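Local coordinates for protein esterase (uncultured bacterium pCosCE1, PDB 7ATL) that hydrolyses carboxylic esters as a family VIII carboxylesterase of beta-lactamase fold and also acts promiscuously as an acyltransferase, at residues Val29-Arg34 / Asp270-Leu275; Thr330-Gly335 / Ser346-Pro351. One frame throughout, in Å; residues are numbered along the deposited sequence.

Contact 1 (Val29-Arg34 / Asp270-Leu275); sequences VVLIAR and DADDVL
Strand 29-34 and the first turn of helix 271-283 run nearly alongside, their axes 8.9 Å apart at closest approach and their N-to-C directions 30° apart; no hydrogen bond links the two segments, and side chains join them. Strand alternation decides which side chains meet the helix: V29, L31 and A33 point toward it, V30 and I32 away. L31 buries the largest share, 87 of the 263 Å² summed over both sides. L31 CG stands anti to its carbonyl carbon (chi1 -56°), and the extended chi2 carries L31 CD1 to 3.7 Å from A271 CB. The L31 and D272 side chains cross at about a right angle, with L31 CD1 3.4 Å from D272 OD1, a van der Waals contact only; that oxygen forms a salt bridge with R57. V29 brings CG1, anti to its backbone N, to 3.5 Å from A271 CB, so the small alanine is met by both V29 and L31. One turn later L275 spreads its two methyls along the strand, CD2 4.0 Å from L31 CB and CD1 4.2 Å from A33 CB. D270 is the helix N-cap: its OD1 accepts from D273 N at 2.9 Å, while OD2 pairs with R205. Helix 271-283 thus covers one face of the antiparallel sheet of the beta-lactamase-type fold, also touching strand 355-361, while V30 and I32 pack on helix 372-381.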
loop_
_atom_site.group_PDB
_atom_site.type_symbol
_atom_site.label_atom_id
_atom_site.label_comp_id
_atom_site.label_asym_id
_atom_site.label_seq_id
_atom_site.Cartn_x
_atom_site.Cartn_y
_atom_site.Cartn_z
ATOM N N VAL A 29 -2.655 -14.350 -6.415
ATOM C CA VAL A 29 -3.830 -14.731 -5.592
ATOM C C VAL A 29 -4.845 -13.596 -5.701
ATOM O O VAL A 29 -4.472 -12.470 -5.373
ATOM C CB VAL A 29 -3.404 -14.981 -4.143
ATOM C CG1 VAL A 29 -4.602 -15.331 -3.275
ATOM C CG2 VAL A 29 -2.339 -16.056 -4.076
ATOM N N VAL A 30 -6.048 -13.882 -6.193
ATOM C CA VAL A 30 -7.155 -12.899 -6.388
ATOM C C VAL A 30 -8.377 -13.342 -5.569
ATOM O O VAL A 30 -8.848 -14.465 -5.777
ATOM C CB VAL A 30 -7.521 -12.758 -7.874
ATOM C CG1 VAL A 30 -8.769 -11.915 -8.049
ATOM C CG2 VAL A 30 -6.375 -12.200 -8.704
ATOM N N LEU A 31 -8.870 -12.470 -4.691
ATOM C CA LEU A 31 -10.049 -12.696 -3.811
ATOM C C LEU A 31 -11.125 -11.632 -4.113
ATOM O O LEU A 31 -10.788 -10.423 -4.270
ATOM C CB LEU A 31 -9.607 -12.611 -2.350
ATOM C CG LEU A 31 -8.483 -13.550 -1.904
ATOM C CD1 LEU A 31 -8.254 -13.448 -0.394
ATOM C CD2 LEU A 31 -8.752 -14.996 -2.273
ATOM N N ILE A 32 -12.388 -12.043 -4.219
ATOM C CA ILE A 32 -13.537 -11.110 -4.400
ATOM C C ILE A 32 -14.623 -11.472 -3.386
ATOM O O ILE A 32 -14.993 -12.668 -3.309
ATOM C CB ILE A 32 -14.073 -11.136 -5.840
ATOM C CG1 ILE A 32 -12.971 -10.828 -6.850
ATOM C CG2 ILE A 32 -15.261 -10.195 -5.977
ATOM C CD1 ILE A 32 -13.181 -11.505 -8.176
ATOM N N ALA A 33 -15.089 -10.465 -2.644
ATOM C CA ALA A 33 -16.225 -10.540 -1.705
ATOM C C ALA A 33 -17.357 -9.671 -2.250
ATOM O O ALA A 33 -17.060 -8.632 -2.880
ATOM C CB ALA A 33 -15.786 -10.077 -0.338
ATOM N N ARG A 34 -18.602 -10.109 -2.067
ATOM C CA ARG A 34 -19.787 -9.221 -2.166
ATOM C C ARG A 34 -20.551 -9.300 -0.848
ATOM O O ARG A 34 -20.776 -10.430 -0.342
ATOM C CB ARG A 34 -20.670 -9.567 -3.363
ATOM C CG ARG A 34 -21.740 -8.516 -3.621
ATOM C CD ARG A 34 -22.728 -8.971 -4.661
ATOM N NE ARG A 34 -22.035 -9.082 -5.937
ATOM C CZ ARG A 34 -21.810 -10.215 -6.608
ATOM N NH1 ARG A 34 -22.231 -11.388 -6.150
ATOM N NH2 ARG A 34 -21.158 -10.167 -7.756
ATOM N N ASP A 270 -0.645 -12.212 3.560
ATOM C CA ASP A 270 -1.411 -13.010 2.573
ATOM C C ASP A 270 -2.628 -12.211 2.130
ATOM O O ASP A 270 -2.954 -11.219 2.767
ATOM C CB ASP A 270 -1.729 -14.410 3.103
ATOM C CG ASP A 270 -2.666 -14.442 4.284
ATOM O OD1 ASP A 270 -3.259 -13.386 4.562
ATOM O OD2 ASP A 270 -2.794 -15.535 4.909
ATOM N N ALA A 271 -3.240 -12.642 1.038
ATOM C CA ALA A 271 -4.395 -11.993 0.389
ATOM C C ALA A 271 -5.588 -11.946 1.361
ATOM O O ALA A 271 -6.216 -10.882 1.453
ATOM C CB ALA A 271 -4.701 -12.727 -0.896
ATOM N N ASP A 272 -5.868 -13.024 2.097
ATOM C CA ASP A 272 -7.057 -13.103 2.993
ATOM C C ASP A 272 -6.950 -12.076 4.112
ATOM O O ASP A 272 -8.019 -11.587 4.540
ATOM C CB ASP A 272 -7.273 -14.495 3.590
ATOM C CG ASP A 272 -7.899 -15.406 2.557
ATOM O OD1 ASP A 272 -9.094 -15.276 2.362
ATOM O OD2 ASP A 272 -7.159 -16.151 1.874
ATOM N N ASP A 273 -5.740 -11.796 4.603
ATOM C CA ASP A 273 -5.539 -10.762 5.649
ATOM C C ASP A 273 -5.861 -9.417 4.992
ATOM O O ASP A 273 -6.587 -8.648 5.580
ATOM C CB ASP A 273 -4.164 -10.846 6.324
ATOM C CG ASP A 273 -3.973 -11.941 7.381
ATOM O OD1 ASP A 273 -4.969 -12.522 7.871
ATOM O OD2 ASP A 273 -2.811 -12.201 7.720
ATOM N N VAL A 274 -5.454 -9.189 3.751
ATOM C CA VAL A 274 -5.723 -7.899 3.049
ATOM C C VAL A 274 -7.233 -7.745 2.830
ATOM O O VAL A 274 -7.734 -6.609 2.923
ATOM C CB VAL A 274 -4.931 -7.817 1.730
ATOM C CG1 VAL A 274 -5.281 -6.585 0.900
ATOM C CG2 VAL A 274 -3.433 -7.883 1.992
ATOM N N LEU A 275 -7.940 -8.837 2.546
ATOM C CA LEU A 275 -9.394 -8.784 2.272
ATOM C C LEU A 275 -10.126 -8.402 3.558
ATOM O O LEU A 275 -11.097 -7.634 3.458
ATOM C CB LEU A 275 -9.888 -10.130 1.743
ATOM C CG LEU A 275 -11.388 -10.165 1.443
ATOM C CD1 LEU A 275 -11.792 -9.026 0.520
ATOM C CD2 LEU A 275 -11.782 -11.487 0.824
#

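Contact 2 (Thr330-Gly335 / Ser346-Pro351); sequences TPQHNG and SWFYDP
A His-carboxylate hydrogen bond joins the loop before strand 337-341 to the C-terminal end of strand 345-350, a central strand of the antiparallel sheet of this beta-lactamase-type fold. D350 points toward the loop with CG anti to its own N (chi1 176°), and its OD2 accepts twice from H333. H333 ND1 reaches D350 OD2 at 2.8 Å along the syn lone pair of that oxygen, which lies in the imidazole plane, with an N-H...O angle of 155°. H333 N meets OD2 from above the carboxylate plane, so one residue supplies both donors and both its backbone and its ring are held. Y381 OH is a further partner of OD2, a set of bonds that would probably stabilise the charged carboxylate. Earlier in the same loop an ST turn forms, in which T330 OG1 accepts from Q332 N and donates to Q332 OE1 at 2.6 Å. Both ends of the Q332 amide are held, OE1 by T330 and NE2 by Q338, and it stands almost upright on F348, the planes 85° apart. At the far end P351 packs its CD 3.4 Å from G335 O. Over the centre of the F348 ring, Q332 NE2 lies 3.2 Å above the plane.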
loop_
_atom_site.group_PDB
_atom_site.type_symbol
_atom_site.label_atom_id
_atom_site.label_comp_id
_atom_site.label_asym_id
_atom_site.label_seq_id
_atom_site.Cartn_x
_atom_site.Cartn_y
_atom_site.Cartn_z
ATOM N N THR A 330 -13.955 3.802 -15.755
ATOM C CA THR A 330 -13.965 2.603 -14.891
ATOM C C THR A 330 -15.424 2.212 -14.663
ATOM O O THR A 330 -16.265 3.096 -14.475
ATOM C CB THR A 330 -13.257 2.879 -13.554
ATOM O OG1 THR A 330 -13.267 1.719 -12.706
ATOM C CG2 THR A 330 -13.891 4.027 -12.793
ATOM N N PRO A 331 -15.757 0.896 -14.596
ATOM C CA PRO A 331 -17.070 0.451 -14.126
ATOM C C PRO A 331 -17.206 0.584 -12.600
ATOM O O PRO A 331 -18.277 0.324 -12.091
ATOM C CB PRO A 331 -17.113 -1.026 -14.548
ATOM C CG PRO A 331 -15.665 -1.462 -14.459
ATOM C CD PRO A 331 -14.874 -0.242 -14.901
ATOM N N GLN A 332 -16.132 0.951 -11.890
ATOM C CA GLN A 332 -16.202 1.218 -10.427
ATOM C C GLN A 332 -17.110 2.432 -10.213
ATOM O O GLN A 332 -17.214 3.260 -11.107
ATOM C CB GLN A 332 -14.827 1.486 -9.822
ATOM C CG GLN A 332 -13.847 0.343 -9.981
ATOM C CD GLN A 332 -12.404 0.756 -9.822
ATOM O OE1 GLN A 332 -11.905 1.676 -10.466
ATOM N NE2 GLN A 332 -11.718 0.041 -8.951
ATOM N N HIS A 333 -17.759 2.511 -9.065
ATOM C CA HIS A 333 -18.717 3.594 -8.746
ATOM C C HIS A 333 -18.027 4.640 -7.857
ATOM O O HIS A 333 -17.090 4.287 -7.104
ATOM C CB HIS A 333 -19.974 3.014 -8.086
ATOM C CG HIS A 333 -20.787 2.097 -8.947
ATOM N ND1 HIS A 333 -20.483 0.766 -9.097
ATOM C CD2 HIS A 333 -21.947 2.297 -9.622
ATOM C CE1 HIS A 333 -21.391 0.201 -9.871
ATOM N NE2 HIS A 333 -22.301 1.115 -10.199
ATOM N N ASN A 334 -18.513 5.876 -7.905
ATOM C CA ASN A 334 -18.011 6.967 -7.048
ATOM C C ASN A 334 -18.015 6.487 -5.607
ATOM O O ASN A 334 -18.939 5.764 -5.252
ATOM C CB ASN A 334 -18.809 8.240 -7.258
ATOM C CG ASN A 334 -18.655 8.767 -8.670
ATOM O OD1 ASN A 334 -17.653 8.570 -9.357
ATOM N ND2 ASN A 334 -19.679 9.440 -9.126
ATOM N N GLY A 335 -16.981 6.861 -4.843
ATOM C CA GLY A 335 -16.771 6.461 -3.436
ATOM C C GLY A 335 -15.811 5.283 -3.287
ATOM O O GLY A 335 -15.474 4.946 -2.134
ATOM N N SER A 346 -2.934 -4.698 -6.503
ATOM C CA SER A 346 -4.070 -3.743 -6.528
ATOM C C SER A 346 -5.118 -4.197 -5.507
ATOM O O SER A 346 -5.141 -5.378 -5.158
ATOM C CB SER A 346 -4.649 -3.557 -7.910
ATOM O OG SER A 346 -5.135 -4.775 -8.432
ATOM N N TRP A 347 -5.880 -3.255 -4.974
ATOM C CA TRP A 347 -7.045 -3.560 -4.117
ATOM C C TRP A 347 -8.025 -2.388 -4.200
ATOM O O TRP A 347 -7.603 -1.266 -4.509
ATOM C CB TRP A 347 -6.615 -3.863 -2.676
ATOM C CG TRP A 347 -5.995 -2.686 -1.991
ATOM C CD1 TRP A 347 -4.665 -2.421 -1.887
ATOM C CD2 TRP A 347 -6.684 -1.592 -1.350
ATOM N NE1 TRP A 347 -4.478 -1.255 -1.204
ATOM C CE2 TRP A 347 -5.693 -0.709 -0.874
ATOM C CE3 TRP A 347 -8.027 -1.269 -1.120
ATOM C CZ2 TRP A 347 -6.003 0.479 -0.195
ATOM C CZ3 TRP A 347 -8.328 -0.106 -0.439
ATOM C CH2 TRP A 347 -7.330 0.754 0.020
ATOM N N PHE A 348 -9.303 -2.666 -3.984
ATOM C CA PHE A 348 -10.357 -1.629 -3.938
ATOM C C PHE A 348 -11.585 -2.247 -3.291
ATOM O O PHE A 348 -11.760 -3.472 -3.367
ATOM C CB PHE A 348 -10.650 -1.043 -5.328
ATOM C CG PHE A 348 -11.240 -1.982 -6.357
ATOM C CD1 PHE A 348 -12.606 -2.232 -6.400
ATOM C CD2 PHE A 348 -10.436 -2.586 -7.316
ATOM C CE1 PHE A 348 -13.146 -3.071 -7.367
ATOM C CE2 PHE A 348 -10.978 -3.424 -8.280
ATOM C CZ PHE A 348 -12.329 -3.669 -8.302
ATOM N N TYR A 349 -12.375 -1.404 -2.646
ATOM C CA TYR A 349 -13.794 -1.676 -2.343
ATOM C C TYR A 349 -14.587 -0.615 -3.084
ATOM O O TYR A 349 -14.103 0.520 -3.133
ATOM C CB TYR A 349 -14.057 -1.708 -0.838
ATOM C CG TYR A 349 -13.981 -0.385 -0.136
ATOM C CD1 TYR A 349 -14.925 0.586 -0.369
ATOM C CD2 TYR A 349 -13.028 -0.140 0.837
ATOM C CE1 TYR A 349 -14.908 1.791 0.316
ATOM C CE2 TYR A 349 -13.000 1.052 1.545
ATOM C CZ TYR A 349 -13.942 2.025 1.273
ATOM O OH TYR A 349 -13.944 3.221 1.914
ATOM N N ASP A 350 -15.696 -1.026 -3.690
ATOM C CA ASP A 350 -16.753 -0.148 -4.241
ATOM C C ASP A 350 -17.904 -0.136 -3.224
ATOM O O ASP A 350 -18.593 -1.153 -3.043
ATOM C CB ASP A 350 -17.095 -0.654 -5.647
ATOM C CG ASP A 350 -18.233 0.094 -6.304
ATOM O OD1 ASP A 350 -19.094 0.604 -5.554
ATOM O OD2 ASP A 350 -18.251 0.145 -7.556
ATOM N N PRO A 351 -18.143 0.990 -2.497
ATOM C CA PRO A 351 -19.177 1.032 -1.454
ATOM C C PRO A 351 -20.589 0.853 -2.023
ATOM O O PRO A 351 -21.361 0.237 -1.346
ATOM C CB PRO A 351 -19.021 2.413 -0.815
ATOM C CG PRO A 351 -18.411 3.247 -1.920
ATOM C CD PRO A 351 -17.480 2.297 -2.653
#

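Both contacts dock elements onto one antiparallel sheet, contact 1 through strand 27-34 and contact 2 through strand 345-350, with strand 355-361 lying between the two. Their centres are 15 Å apart and their nearest atoms about 5 Å, so they do not touch. Strand 355-361 makes the connection: L31 bonds to V358 and F348 to V357 through the backbone. Helix 372-381 meets the other side of strand 27-34 and also touches Q332. Neither contact includes S65, K68 or Y123, which fit the SxxK and tyrosine pattern of a probable active site, but W347, in the strand of contact 2, touches V66, between S65 and K68. The D272 side chain is about 13 Å from a bound PEG.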